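Side-chain contact in xylulose kinase (Bifidobacterium adolescentis ATCC 15703, PDB 3I8B), which probably phosphorylates D-xylulose with ATP to give D-xylulose 5-phosphate, as an FGGY-family carbohydrate kinase: residues 442-445 with 446-450. Residues are numbered along the deposited sequence; the frame is centred on the assembly and turned at random.
Sequences TLAP and SILGM
I447 N and L448 N donate to L443 O and A444 O, giving two successive i-to-i+4 bonds in the last turn of helix 438-448, the first close to straight at the hydrogen (163°). The next carbonyl, P445 O, takes G449 N at 2.9 Å from above its plane, with a weak second bond from M450 N. G449 is the first residue to leave helical angles, with positive phi (95°); any beta carbon would collide with the carbonyl oxygen before it, which favours glycine. P445 also stays in touch with the departing chain: its CA lies 3.0 Å from M450 O in a CA-H...O contact, and its ring carbon CB is 3.4 Å from the same oxygen.

The side chains divide between strand 427-431 and helix 396-420, with S446 directed to T495. L448 has CG opposite its carbonyl carbon (chi1 -64°), which lays CG 3.2 Å from A444 O. Its CD1 comes to 4.1 Å from A444 CB, a methyl-to-methyl contact, and L448 also packs on I428 of strand 427-431. Shortening this residue to an alanine removes CG and both methyls and would probably leave a gap between A444 and I428. On the neighbouring position, I447 CG2 lies 3.3 Å from L443 O, the carbonyl one turn earlier, while its side chain meets L408 and C409 of helix 396-420. S446 swings OG anti to its backbone N, and this hydroxyl bonds to T495 OG1.

Within this beta-alpha-beta unit the helix thus leads into strand 452-455 through a positive-phi glycine: backbone N-H groups serve L443, A444 and P445 O, and R412 NE takes I447 O.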
loop_
_atom_site.group_PDB
_atom_site.type_symbol
_atom_site.label_atom_id
_atom_site.label_comp_id
_atom_site.label_asym_id
_atom_site.label_seq_id
_atom_site.Cartn_x
_atom_site.Cartn_y
_atom_site.Cartn_z
ATOM N N THR A 442 -4.091 -23.617 -9.176
ATOM C CA THR A 442 -3.585 -24.674 -10.056
ATOM C C THR A 442 -2.849 -24.155 -11.287
ATOM O O THR A 442 -1.832 -24.717 -11.705
ATOM C CB THR A 442 -4.708 -25.598 -10.548
ATOM O OG1 THR A 442 -5.273 -26.302 -9.435
ATOM C CG2 THR A 442 -4.158 -26.603 -11.548
ATOM N N LEU A 443 -3.370 -23.089 -11.875
ATOM C CA LEU A 443 -2.813 -22.584 -13.117
ATOM C C LEU A 443 -1.715 -21.529 -12.923
ATOM O O LEU A 443 -0.997 -21.215 -13.870
ATOM C CB LEU A 443 -3.930 -22.070 -14.036
ATOM C CG LEU A 443 -4.798 -23.204 -14.607
ATOM C CD1 LEU A 443 -5.974 -22.666 -15.397
ATOM C CD2 LEU A 443 -3.958 -24.155 -15.454
ATOM N N ALA A 444 -1.570 -21.014 -11.702
ATOM C CA ALA A 444 -0.602 -19.935 -11.441
ATOM C C ALA A 444 0.846 -20.225 -11.879
ATOM O O ALA A 444 1.446 -19.426 -12.602
ATOM C CB ALA A 444 -0.644 -19.509 -9.984
ATOM N N PRO A 445 1.410 -21.366 -11.456
ATOM C CA PRO A 445 2.825 -21.605 -11.781
ATOM C C PRO A 445 3.061 -21.621 -13.277
ATOM O O PRO A 445 4.027 -21.032 -13.765
ATOM C CB PRO A 445 3.098 -22.998 -11.197
ATOM C CG PRO A 445 2.046 -23.186 -10.146
ATOM C CD PRO A 445 0.825 -22.474 -10.680
ATOM N N SER A 446 2.172 -22.315 -13.983
ATOM C CA SER A 446 2.195 -22.424 -15.438
ATOM C C SER A 446 2.284 -21.061 -16.130
ATOM O O SER A 446 3.179 -20.819 -16.949
ATOM C CB SER A 446 0.933 -23.168 -15.914
ATOM O OG SER A 446 0.676 -22.966 -17.286
ATOM N N ILE A 447 1.351 -20.172 -15.811
ATOM C CA ILE A 447 1.291 -18.925 -16.551
ATOM C C ILE A 447 2.161 -17.808 -15.928
ATOM O O ILE A 447 2.716 -16.981 -16.649
ATOM C CB ILE A 447 -0.186 -18.513 -16.936
ATOM C CG1 ILE A 447 -0.639 -17.239 -16.242
ATOM C CG2 ILE A 447 -1.182 -19.685 -16.797
ATOM C CD1 ILE A 447 -0.317 -16.038 -17.064
ATOM N N LEU A 448 2.325 -17.806 -14.607
ATOM C CA LEU A 448 3.228 -16.831 -13.979
ATOM C C LEU A 448 4.683 -17.147 -14.322
ATOM O O LEU A 448 5.534 -16.258 -14.371
ATOM C CB LEU A 448 3.034 -16.763 -12.467
ATOM C CG LEU A 448 1.668 -16.268 -12.000
ATOM C CD1 LEU A 448 1.645 -16.147 -10.492
ATOM C CD2 LEU A 448 1.342 -14.934 -12.651
ATOM N N GLY A 449 4.957 -18.420 -14.567
ATOM C CA GLY A 449 6.252 -18.840 -15.073
ATOM C C GLY A 449 7.248 -19.289 -14.021
ATOM O O GLY A 449 8.434 -19.384 -14.314
HETATM N N MSE A 450 6.758 -19.563 -12.812
HETATM C CA MSE A 450 7.588 -19.973 -11.672
HETATM C C MSE A 450 6.751 -20.708 -10.643
HETATM O O MSE A 450 5.531 -20.704 -10.707
HETATM C CB MSE A 450 8.153 -18.760 -10.932
HETATM C CG MSE A 450 9.232 -18.005 -11.617
HETATM SE SE MSE A 450 9.873 -16.578 -10.421
HETATM C CE MSE A 450 11.440 -16.096 -11.482
#